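Local coordinates for possible sortase-like protein (Corynebacterium diphtheriae, PDB 5UUS) that probably acts as a class E sortase, a cysteine transpeptidase or hydrolase working on proteins at the bacterial cell surface, at residues V120-P125 with P223-E228. Residues are numbered along the deposited sequence; the frame is centred on the assembly and turned at random.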
ATOM      1  N   VAL A 120       6.207  -1.126  -6.514  1.00 37.15           N
ATOM      2  CA  VAL A 120       5.696  -2.450  -6.221  1.00 36.31           C
ATOM      3  C   VAL A 120       5.850  -2.669  -4.741  1.00 41.00           C
ATOM      4  O   VAL A 120       6.967  -2.589  -4.219  1.00 41.28           O
ATOM      5  CB  VAL A 120       6.450  -3.549  -6.981  1.00 35.20           C
ATOM      6  CG1 VAL A 120       5.945  -4.941  -6.556  1.00 37.53           C
ATOM      7  CG2 VAL A 120       6.303  -3.326  -8.487  1.00 38.10           C
ATOM      8  N   TYR A 121       4.729  -2.928  -4.079  1.00 42.99           N
ATOM      9  CA  TYR A 121       4.725  -3.389  -2.696  1.00 43.31           C
ATOM     10  C   TYR A 121       4.359  -4.870  -2.627  1.00 43.12           C
ATOM     11  O   TYR A 121       3.645  -5.378  -3.484  1.00 40.51           O
ATOM     12  CB  TYR A 121       3.740  -2.592  -1.859  1.00 41.45           C
ATOM     13  CG  TYR A 121       4.043  -1.124  -1.716  1.00 39.53           C
ATOM     14  CD1 TYR A 121       3.597  -0.207  -2.668  1.00 37.90           C
ATOM     15  CD2 TYR A 121       4.733  -0.641  -0.602  1.00 39.81           C
ATOM     16  CE1 TYR A 121       3.857   1.164  -2.523  1.00 40.11           C
ATOM     17  CE2 TYR A 121       4.989   0.726  -0.449  1.00 37.31           C
ATOM     18  CZ  TYR A 121       4.548   1.618  -1.418  1.00 38.34           C
ATOM     19  OH  TYR A 121       4.777   2.971  -1.276  1.00 36.53           O
ATOM     20  N   ARG A 122       4.844  -5.565  -1.606  1.00 42.11           N
ATOM     21  CA  ARG A 122       4.501  -6.972  -1.448  1.00 43.76           C
ATOM     22  C   ARG A 122       3.989  -7.243  -0.039  1.00 43.49           C
ATOM     23  O   ARG A 122       4.561  -6.772   0.946  1.00 40.28           O
ATOM     24  CB  ARG A 122       5.702  -7.829  -1.805  1.00 43.17           C
ATOM     25  CG  ARG A 122       6.042  -7.673  -3.282  1.00 43.62           C
ATOM     26  CD  ARG A 122       6.603  -8.930  -3.867  1.00 47.02           C
ATOM     27  NE  ARG A 122       6.873  -8.779  -5.293  1.00 48.35           N
ATOM     28  CZ  ARG A 122       6.227  -9.436  -6.246  1.00 49.85           C
ATOM     29  NH1 ARG A 122       5.276 -10.321  -5.937  1.00 46.85           N
ATOM     30  NH2 ARG A 122       6.545  -9.231  -7.509  1.00 48.67           N
ATOM     31  N   VAL A 123       2.864  -7.948   0.035  1.00 40.16           N
ATOM     32  CA  VAL A 123       2.227  -8.242   1.308  1.00 36.10           C
ATOM     33  C   VAL A 123       3.217  -8.919   2.257  1.00 38.00           C
ATOM     34  O   VAL A 123       3.924  -9.881   1.888  1.00 37.69           O
ATOM     35  CB  VAL A 123       0.970  -9.120   1.101  1.00 40.81           C
ATOM     36  CG1 VAL A 123       0.374  -9.522   2.443  1.00 39.72           C
ATOM     37  CG2 VAL A 123      -0.068  -8.366   0.250  1.00 39.07           C
ATOM     38  N   MET A 124       3.302  -8.392   3.470  1.00 35.49           N
ATOM     39  CA  MET A 124       4.251  -8.917   4.451  1.00 39.35           C
ATOM     40  C   MET A 124       3.772 -10.234   5.068  1.00 40.29           C
ATOM     41  O   MET A 124       2.599 -10.558   4.973  1.00 38.25           O
ATOM     42  CB  MET A 124       4.486  -7.865   5.537  1.00 36.51           C
ATOM     43  CG  MET A 124       5.398  -6.677   4.991  1.00 39.18           C
ATOM     44  SD  MET A 124       5.448  -5.354   6.202  1.00 46.31           S
ATOM     45  CE  MET A 124       6.309  -6.134   7.572  1.00 50.63           C
ATOM     46  N   PRO A 125       4.665 -10.987   5.722  1.00 39.20           N
ATOM     47  CA  PRO A 125       4.191 -12.240   6.354  1.00 43.60           C
ATOM     48  C   PRO A 125       3.009 -12.063   7.327  1.00 43.57           C
ATOM     49  O   PRO A 125       2.988 -11.141   8.151  1.00 41.72           O
ATOM     50  CB  PRO A 125       5.437 -12.744   7.094  1.00 44.74           C
ATOM     51  CG  PRO A 125       6.585 -12.183   6.292  1.00 40.51           C
ATOM     52  CD  PRO A 125       6.122 -10.818   5.836  1.00 34.40           C
ATOM     53  N   PRO A 223       6.158  -2.430 -14.258  1.00 46.34           N
ATOM     54  CA  PRO A 223       6.731  -3.554 -13.500  1.00 46.71           C
ATOM     55  C   PRO A 223       6.300  -4.921 -14.003  1.00 49.68           C
ATOM     56  O   PRO A 223       5.141  -5.128 -14.356  1.00 51.58           O
ATOM     57  CB  PRO A 223       6.183  -3.353 -12.081  1.00 49.30           C
ATOM     58  CG  PRO A 223       5.770  -1.912 -12.036  1.00 52.06           C
ATOM     59  CD  PRO A 223       5.302  -1.583 -13.418  1.00 47.62           C
ATOM     60  N   ALA A 224       7.243  -5.853 -13.988  1.00 50.98           N
ATOM     61  CA  ALA A 224       6.978  -7.241 -14.324  1.00 53.85           C
ATOM     62  C   ALA A 224       5.921  -7.833 -13.405  1.00 55.36           C
ATOM     63  O   ALA A 224       5.264  -8.816 -13.754  1.00 60.46           O
ATOM     64  CB  ALA A 224       8.246  -8.045 -14.235  1.00 55.06           C
ATOM     65  N   ALA A 225       5.756  -7.234 -12.229  1.00 51.56           N
ATOM     66  CA  ALA A 225       4.832  -7.781 -11.245  1.00 56.70           C
ATOM     67  C   ALA A 225       3.403  -7.797 -11.785  1.00 57.63           C
ATOM     68  O   ALA A 225       2.588  -8.623 -11.378  1.00 57.73           O
ATOM     69  CB  ALA A 225       4.909  -6.996  -9.939  1.00 53.76           C
ATOM     70  N   LEU A 226       3.111  -6.895 -12.720  1.00 54.66           N
ATOM     71  CA  LEU A 226       1.778  -6.807 -13.326  1.00 56.38           C
ATOM     72  C   LEU A 226       1.362  -8.088 -14.059  1.00 61.20           C
ATOM     73  O   LEU A 226       0.172  -8.360 -14.213  1.00 61.61           O
ATOM     74  CB  LEU A 226       1.725  -5.601 -14.285  1.00 54.31           C
ATOM     75  CG  LEU A 226       1.619  -4.250 -13.574  1.00 51.96           C
ATOM     76  CD1 LEU A 226       1.763  -3.076 -14.539  1.00 50.20           C
ATOM     77  CD2 LEU A 226       0.285  -4.150 -12.850  1.00 49.94           C
ATOM     78  N   GLU A 227       2.345  -8.881 -14.490  1.00 68.50           N
ATOM     79  CA  GLU A 227       2.098 -10.107 -15.262  1.00 75.84           C
ATOM     80  C   GLU A 227       1.880 -11.341 -14.397  1.00 77.49           C
ATOM     81  O   GLU A 227       1.706 -12.442 -14.917  1.00 79.56           O
ATOM     82  CB  GLU A 227       3.268 -10.378 -16.208  1.00 83.52           C
ATOM     83  CG  GLU A 227       3.876  -9.131 -16.814  1.00 89.35           C
ATOM     84  CD  GLU A 227       2.869  -8.316 -17.602  1.00 96.69           C
ATOM     85  OE1 GLU A 227       1.902  -8.920 -18.126  1.00 97.12           O
ATOM     86  OE2 GLU A 227       3.049  -7.074 -17.692  1.00100.10           O
ATOM     87  N   GLU A 228       1.899 -11.153 -13.081  1.00 75.59           N
ATOM     88  CA  GLU A 228       1.712 -12.248 -12.125  1.00 79.13           C
ATOM     89  C   GLU A 228       0.244 -12.679 -11.931  1.00 81.52           C
ATOM     90  O   GLU A 228      -0.683 -12.100 -12.512  1.00 86.44           O
ATOM     91  CB  GLU A 228       2.304 -11.855 -10.767  1.00 69.80           C
ATOM     92  CG  GLU A 228       3.789 -11.672 -10.793  1.00 67.12           C
ATOM     93  CD  GLU A 228       4.338 -11.166  -9.482  1.00 65.46           C
ATOM     94  OE1 GLU A 228       3.570 -11.106  -8.488  1.00 65.10           O
ATOM     95  OE2 GLU A 228       5.540 -10.817  -9.452  1.00 66.47           O
TER
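R122 and E228 meet tip to tip in a two-pronged, end-on salt bridge. NH2 gives the shorter bond, 2.7 Å to E228 OE2 and nearly straight. NH1 reaches E228 OE1 at 3.2 Å, using that oxygen's syn lone pair. OE2 is also met on its syn side, and with the two planes only 30° apart, the paired bonds should hold both groups against rotation. NH1 has a second acceptor, the carbonyl O of C107, so the guanidinium is also held by the chain just ahead of strand 109-114. Two residues back along the strand, V120 points its side chain at the tail and splits it between two partners. With chi1 at 176°, CG1 is anti to the backbone N and CG2 anti to the carbonyl carbon. CG2 packs on P223 CB at 3.6 Å, while CG1 lies 4.1 Å from A225 CB. A225 CB also sits 3.7 Å from R122 NH2, oblique to the guanidinium, and bridges the apolar and charged halves of the contact. P223, A225 and E228 also touch the adjacent strand 109-114. Far from the predicted catalytic residues, a short 3-10 turn, with L226 N bonded to P223 O, packs the C-terminal tail across neighbouring strands of the sortase beta-barrel.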